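Local coordinates for McyG protein (Microcystis aeruginosa PCC 7806, PDB 4R0M) that probably activates phenylalanine or related acids as adenylates for loading onto its peptidyl carrier domain in microcystin biosynthesis, and here holds phenylalanyl-adenylate, at residues 380-383 against 384-388; 440-444 against 445-449. All blocks are in the same frame, centred on the assembly; numbering follows the deposited sequence.

Contact 1 of 2, residues 380-383 against 384-388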
ATOM      1  N   ASN A 380     -25.512   9.664  10.917  1.00 64.99           N
ATOM      2  CA  ASN A 380     -25.882   9.248  12.265  1.00 65.24           C
ATOM      3  C   ASN A 380     -25.256   7.897  12.599  1.00 65.31           C
ATOM      4  O   ASN A 380     -25.375   6.953  11.812  1.00 63.90           O
ATOM      5  CB  ASN A 380     -27.405   9.178  12.419  1.00 65.50           C
ATOM      6  CG  ASN A 380     -28.055  10.550  12.466  1.00 66.03           C
ATOM      7  OD1 ASN A 380     -27.659  11.414  13.251  1.00 65.54           O
ATOM      8  ND2 ASN A 380     -29.068  10.752  11.631  1.00 65.93           N
ATOM      9  N   PRO A 381     -24.575   7.803  13.760  1.00 65.45           N
ATOM     10  CA  PRO A 381     -23.945   6.551  14.185  1.00 65.30           C
ATOM     11  C   PRO A 381     -24.940   5.392  14.233  1.00 65.40           C
ATOM     12  O   PRO A 381     -26.041   5.535  14.773  1.00 65.69           O
ATOM     13  CB  PRO A 381     -23.425   6.878  15.590  1.00 65.19           C
ATOM     14  CG  PRO A 381     -23.204   8.350  15.570  1.00 65.05           C
ATOM     15  CD  PRO A 381     -24.306   8.900  14.710  1.00 65.21           C
ATOM     16  N   LEU A 382     -24.547   4.265  13.646  1.00 64.67           N
ATOM     17  CA  LEU A 382     -25.385   3.074  13.585  1.00 63.94           C
ATOM     18  C   LEU A 382     -25.101   2.144  14.763  1.00 63.80           C
ATOM     19  O   LEU A 382     -24.014   2.202  15.346  1.00 64.09           O
ATOM     20  CB  LEU A 382     -25.153   2.330  12.263  1.00 63.76           C
ATOM     21  CG  LEU A 382     -25.682   2.960  10.971  1.00 63.62           C
ATOM     22  CD1 LEU A 382     -25.071   2.271   9.761  1.00 62.58           C
ATOM     23  CD2 LEU A 382     -27.204   2.910  10.908  1.00 63.52           C
ATOM     24  N   PRO A 383     -26.081   1.292  15.129  1.00 63.80           N
ATOM     25  CA  PRO A 383     -25.828   0.268  16.146  1.00 62.97           C
ATOM     26  C   PRO A 383     -24.768  -0.732  15.687  1.00 62.26           C
ATOM     27  O   PRO A 383     -24.594  -0.943  14.484  1.00 61.72           O
ATOM     28  CB  PRO A 383     -27.190  -0.427  16.299  1.00 62.69           C
ATOM     29  CG  PRO A 383     -27.962  -0.069  15.073  1.00 62.99           C
ATOM     30  CD  PRO A 383     -27.494   1.305  14.709  1.00 63.48           C
ATOM     31  N   GLU A 384     -24.070  -1.333  16.646  1.00 61.92           N
ATOM     32  CA  GLU A 384     -23.003  -2.290  16.358  1.00 61.96           C
ATOM     33  C   GLU A 384     -23.505  -3.495  15.565  1.00 61.56           C
ATOM     34  O   GLU A 384     -24.668  -3.884  15.685  1.00 61.81           O
ATOM     35  CB  GLU A 384     -22.334  -2.757  17.656  1.00 62.60           C
ATOM     36  CG  GLU A 384     -21.538  -1.674  18.375  1.00 63.91           C
ATOM     37  CD  GLU A 384     -20.523  -2.233  19.356  1.00 64.73           C
ATOM     38  OE1 GLU A 384     -20.826  -3.237  20.036  1.00 65.02           O
ATOM     39  OE2 GLU A 384     -19.416  -1.661  19.449  1.00 65.24           O
ATOM     40  N   ARG A 385     -22.616  -4.065  14.752  1.00 60.86           N
ATOM     41  CA  ARG A 385     -22.877  -5.285  13.966  1.00 60.46           C
ATOM     42  C   ARG A 385     -23.612  -5.071  12.630  1.00 59.19           C
ATOM     43  O   ARG A 385     -23.875  -6.040  11.913  1.00 58.94           O
ATOM     44  CB  ARG A 385     -23.588  -6.370  14.802  1.00 61.69           C
ATOM     45  CG  ARG A 385     -22.804  -6.904  15.998  1.00 62.39           C
ATOM     46  CD  ARG A 385     -21.705  -7.876  15.590  1.00 63.10           C
ATOM     47  NE  ARG A 385     -22.227  -9.074  14.931  1.00 63.87           N
ATOM     48  CZ  ARG A 385     -21.475 -10.076  14.478  1.00 63.81           C
ATOM     49  NH1 ARG A 385     -20.155 -10.041  14.608  1.00 63.88           N
ATOM     50  NH2 ARG A 385     -22.047 -11.118  13.891  1.00 64.70           N
ATOM     51  N   GLU A 386     -23.941  -3.824  12.292  1.00 58.47           N
ATOM     52  CA  GLU A 386     -24.546  -3.538  10.980  1.00 58.58           C
ATOM     53  C   GLU A 386     -23.716  -2.590  10.108  1.00 56.66           C
ATOM     54  O   GLU A 386     -23.081  -1.660  10.611  1.00 56.53           O
ATOM     55  CB  GLU A 386     -26.013  -3.096  11.096  1.00 60.53           C
ATOM     56  CG  GLU A 386     -26.260  -1.694  11.629  1.00 62.05           C
ATOM     57  CD  GLU A 386     -27.730  -1.316  11.572  1.00 64.27           C
ATOM     58  OE1 GLU A 386     -28.535  -1.929  12.308  1.00 64.88           O
ATOM     59  OE2 GLU A 386     -28.084  -0.405  10.791  1.00 64.54           O
ATOM     60  N   ILE A 387     -23.750  -2.839   8.798  1.00 54.63           N
ATOM     61  CA  ILE A 387     -22.882  -2.171   7.821  1.00 52.30           C
ATOM     62  C   ILE A 387     -23.201  -0.684   7.648  1.00 51.81           C
ATOM     63  O   ILE A 387     -24.367  -0.286   7.617  1.00 52.71           O
ATOM     64  CB  ILE A 387     -22.946  -2.859   6.429  1.00 51.62           C
ATOM     65  CG1 ILE A 387     -23.125  -4.386   6.545  1.00 51.04           C
ATOM     66  CG2 ILE A 387     -21.734  -2.492   5.577  1.00 51.51           C
ATOM     67  CD1 ILE A 387     -21.930  -5.154   7.075  1.00 49.74           C
ATOM     68  N   GLY A 388     -22.148   0.122   7.535  1.00 50.56           N
ATOM     69  CA  GLY A 388     -22.264   1.551   7.252  1.00 49.77           C
ATOM     70  C   GLY A 388     -20.945   2.141   6.780  1.00 48.82           C
ATOM     71  O   GLY A 388     -19.966   1.415   6.582  1.00 47.35           O
TER
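The carboxylate of Glu386 lies against the apolar side chains of Leu382 and Pro383, one oxygen on each. OE2 meets the methyl CD2 of Leu382 at 3.4 Å, the two side chains crossing at about a right angle, while OE1 reaches the ring carbon CG of Pro383, also at 3.4 Å. CG of Glu386 stands between its own backbone N and carbonyl carbon (chi1 73°), which brings that CG to 3.4 Å from Pro383 O, and the extended chain beyond it sets the carboxylate beside Leu382 and Pro383. The backbone makes a type II beta turn from Pro383 to Glu386, with Arg385 taking up the positive phi of its third position. This turn belongs to the connection between the antiparallel strands 370-375 and 388-394 of the AMP-binding region. A backbone hydrogen bond between Leu382 and Ile374 ties the residue just before the turn to strand 370-375, and one between Arg385 and Leu425 ties the turn itself to strand 421-426. With Glu386 cut back to an alanine, the carboxylate is gone, and Leu382 CD2 and the Pro383 ring would probably be left more open to solvent. The other branch of Leu382 faces the start of strand 388-394: CD1 lies 3.4 Å from Ile387 O and 3.8 Å from Gly388 CA, where a beta carbon would collide with CD1.

Contact 2 of 2, residues 440-444 against 445-449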
ATOM      1  N   ILE A 440     -21.247  -5.819  -4.799  1.00 54.09           N
ATOM      2  CA  ILE A 440     -21.788  -6.809  -5.720  1.00 53.40           C
ATOM      3  C   ILE A 440     -23.138  -7.283  -5.182  1.00 54.47           C
ATOM      4  O   ILE A 440     -23.212  -8.189  -4.347  1.00 53.95           O
ATOM      5  CB  ILE A 440     -20.809  -7.983  -5.951  1.00 52.30           C
ATOM      6  CG1 ILE A 440     -19.452  -7.456  -6.438  1.00 51.11           C
ATOM      7  CG2 ILE A 440     -21.388  -8.978  -6.951  1.00 52.39           C
ATOM      8  CD1 ILE A 440     -18.331  -8.473  -6.418  1.00 49.85           C
ATOM      9  N   ILE A 441     -24.201  -6.634  -5.653  1.00 55.69           N
ATOM     10  CA  ILE A 441     -25.564  -6.946  -5.232  1.00 56.80           C
ATOM     11  C   ILE A 441     -26.344  -7.551  -6.397  1.00 57.90           C
ATOM     12  O   ILE A 441     -26.508  -6.922  -7.447  1.00 58.22           O
ATOM     13  CB  ILE A 441     -26.300  -5.700  -4.683  1.00 56.61           C
ATOM     14  CG1 ILE A 441     -25.502  -5.064  -3.537  1.00 56.45           C
ATOM     15  CG2 ILE A 441     -27.706  -6.069  -4.222  1.00 56.41           C
ATOM     16  CD1 ILE A 441     -25.942  -3.663  -3.159  1.00 56.38           C
ATOM     17  N   ILE A 442     -26.806  -8.784  -6.206  1.00 58.62           N
ATOM     18  CA  ILE A 442     -27.566  -9.503  -7.224  1.00 59.05           C
ATOM     19  C   ILE A 442     -28.842 -10.070  -6.599  1.00 60.44           C
ATOM     20  O   ILE A 442     -28.781 -10.930  -5.714  1.00 60.90           O
ATOM     21  CB  ILE A 442     -26.714 -10.611  -7.884  1.00 58.48           C
ATOM     22  CG1 ILE A 442     -25.523  -9.993  -8.619  1.00 58.09           C
ATOM     23  CG2 ILE A 442     -27.547 -11.421  -8.865  1.00 58.20           C
ATOM     24  CD1 ILE A 442     -24.291 -10.866  -8.653  1.00 57.90           C
ATOM     25  N   ASN A 443     -29.988  -9.569  -7.065  1.00 61.23           N
ATOM     26  CA  ASN A 443     -31.306  -9.881  -6.495  1.00 61.42           C
ATOM     27  C   ASN A 443     -31.450  -9.478  -5.024  1.00 60.97           C
ATOM     28  O   ASN A 443     -32.082 -10.184  -4.232  1.00 61.91           O
ATOM     29  CB  ASN A 443     -31.667 -11.359  -6.693  1.00 63.23           C
ATOM     30  CG  ASN A 443     -32.317 -11.627  -8.034  1.00 64.76           C
ATOM     31  OD1 ASN A 443     -33.417 -11.146  -8.315  1.00 65.09           O
ATOM     32  ND2 ASN A 443     -31.645 -12.411  -8.867  1.00 65.39           N
ATOM     33  N   GLY A 444     -30.861  -8.338  -4.668  1.00 59.08           N
ATOM     34  CA  GLY A 444     -30.907  -7.834  -3.297  1.00 57.49           C
ATOM     35  C   GLY A 444     -29.953  -8.533  -2.344  1.00 56.75           C
ATOM     36  O   GLY A 444     -29.823  -8.126  -1.188  1.00 56.86           O
ATOM     37  N   VAL A 445     -29.288  -9.582  -2.830  1.00 55.52           N
ATOM     38  CA  VAL A 445     -28.353 -10.373  -2.027  1.00 54.94           C
ATOM     39  C   VAL A 445     -26.931  -9.818  -2.137  1.00 53.88           C
ATOM     40  O   VAL A 445     -26.394  -9.674  -3.239  1.00 53.69           O
ATOM     41  CB  VAL A 445     -28.367 -11.867  -2.441  1.00 55.39           C
ATOM     42  CG1 VAL A 445     -27.434 -12.688  -1.558  1.00 54.89           C
ATOM     43  CG2 VAL A 445     -29.780 -12.433  -2.386  1.00 55.16           C
ATOM     44  N   ASN A 446     -26.334  -9.507  -0.988  1.00 52.83           N
ATOM     45  CA  ASN A 446     -24.959  -9.009  -0.929  1.00 51.25           C
ATOM     46  C   ASN A 446     -23.921 -10.097  -1.186  1.00 49.56           C
ATOM     47  O   ASN A 446     -23.941 -11.153  -0.550  1.00 49.21           O
ATOM     48  CB  ASN A 446     -24.680  -8.352   0.427  1.00 52.15           C
ATOM     49  CG  ASN A 446     -25.339  -6.994   0.567  1.00 53.51           C
ATOM     50  OD1 ASN A 446     -25.314  -6.175  -0.352  1.00 54.85           O
ATOM     51  ND2 ASN A 446     -25.920  -6.743   1.735  1.00 53.96           N
ATOM     52  N   TYR A 447     -23.022  -9.829  -2.128  1.00 47.77           N
ATOM     53  CA  TYR A 447     -21.867 -10.686  -2.378  1.00 46.68           C
ATOM     54  C   TYR A 447     -20.585  -9.885  -2.173  1.00 45.46           C
ATOM     55  O   TYR A 447     -20.578  -8.659  -2.319  1.00 45.27           O
ATOM     56  CB  TYR A 447     -21.918 -11.287  -3.786  1.00 47.21           C
ATOM     57  CG  TYR A 447     -23.047 -12.276  -3.984  1.00 48.05           C
ATOM     58  CD1 TYR A 447     -22.868 -13.633  -3.710  1.00 48.22           C
ATOM     59  CD2 TYR A 447     -24.297 -11.855  -4.441  1.00 48.03           C
ATOM     60  CE1 TYR A 447     -23.901 -14.542  -3.886  1.00 47.82           C
ATOM     61  CE2 TYR A 447     -25.335 -12.755  -4.619  1.00 47.93           C
ATOM     62  CZ  TYR A 447     -25.130 -14.097  -4.341  1.00 48.05           C
ATOM     63  OH  TYR A 447     -26.157 -14.992  -4.519  1.00 48.52           O
ATOM     64  N   PHE A 448     -19.503 -10.580  -1.831  1.00 43.65           N
ATOM     65  CA  PHE A 448     -18.256  -9.913  -1.463  1.00 42.61           C
ATOM     66  C   PHE A 448     -17.092 -10.359  -2.337  1.00 41.63           C
ATOM     67  O   PHE A 448     -16.776 -11.549  -2.418  1.00 41.33           O
ATOM     68  CB  PHE A 448     -17.965 -10.110   0.029  1.00 41.96           C
ATOM     69  CG  PHE A 448     -19.114  -9.724   0.919  1.00 41.74           C
ATOM     70  CD1 PHE A 448     -19.321  -8.395   1.277  1.00 41.74           C
ATOM     71  CD2 PHE A 448     -20.008 -10.687   1.381  1.00 41.73           C
ATOM     72  CE1 PHE A 448     -20.388  -8.035   2.087  1.00 41.76           C
ATOM     73  CE2 PHE A 448     -21.075 -10.333   2.193  1.00 41.74           C
ATOM     74  CZ  PHE A 448     -21.266  -9.005   2.545  1.00 41.76           C
ATOM     75  N   ALA A 449     -16.467  -9.379  -2.987  1.00 41.55           N
ATOM     76  CA  ALA A 449     -15.452  -9.607  -4.017  1.00 41.45           C
ATOM     77  C   ALA A 449     -14.286 -10.496  -3.583  1.00 41.61           C
ATOM     78  O   ALA A 449     -13.855 -11.369  -4.344  1.00 41.09           O
ATOM     79  CB  ALA A 449     -14.938  -8.276  -4.547  1.00 41.03           C
TER
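Ile440 opens a two-stranded antiparallel hairpin by pairing with Tyr447, whose N donates to Ile440 O at 2.8 Å. The same carbonyl oxygen lies at the edge of the Tyr447 ring, in its plane. The Ile440 side chain uses both branches: CG2 packs on Tyr447 CB at 4.0 Å, and CD1 extends to Ala449 CB at 3.9 Å, on the first turn of the following helix. Ile441 points to the other face of the hairpin, beside Asn446 in a non-hydrogen-bonded pair; the two side chains run alongside each other, and Asn446 OD1 approaches Ile441 CG1 at 3.4 Å. Val445 O accepts the hydrogen bond of Ile442 N at 3.1 Å, and the CA-H of Ile441 adds a weaker CH···O contact to the same oxygen, with CA 3.5 Å from Val445 O. In return Val445 N gives a hydrogen bond to Ile442 O at 3.2 Å, less well directed because the donor stands above the carbonyl plane, 67° out of it. Tyr447 CG lies beside its backbone N (chi1 -67°), which carries the ring back along the hairpin until CE2 meets Ile442 CB at 4.1 Å. Asn443 and Gly444 then form the two middle residues of a type I' turn, both with positive phi, the Asn-Gly pairing well known in tight two-residue hairpins. The sequence around this turn fits the A8 motif, which in adenylation domains opens the small C-terminal subdomain. The face bearing Ile442 and Tyr447 rests on Ile513, in the loop after helix 498-511, while strand 445-447 leads through Phe448, the N-cap, directly into helix 449-457; the Phe448 ring packs edge-to-face with Phe360.

How the contacts relate
Followed from the N terminus, the chain leaves strand 370-375, makes the turn of contact 1 and returns as strand 388-394, closing the connection between two antiparallel partners. It then passes through helix 405-411 and strands 412-413, 416-419, 421-426 and 429-435 before contact 2 closes the hairpin 440-442/445-447 and hands over to helix 449-457. The two contacts are in series, neither nested nor crossed. The centres of contact 1 and contact 2 are about 19 Å apart, and the two do not touch. Contact 1 lies in the loop joining two strands of the six-stranded antiparallel sheet, whereas contact 2 forms a separate two-stranded hairpin; strand 429-435 is the last element before it.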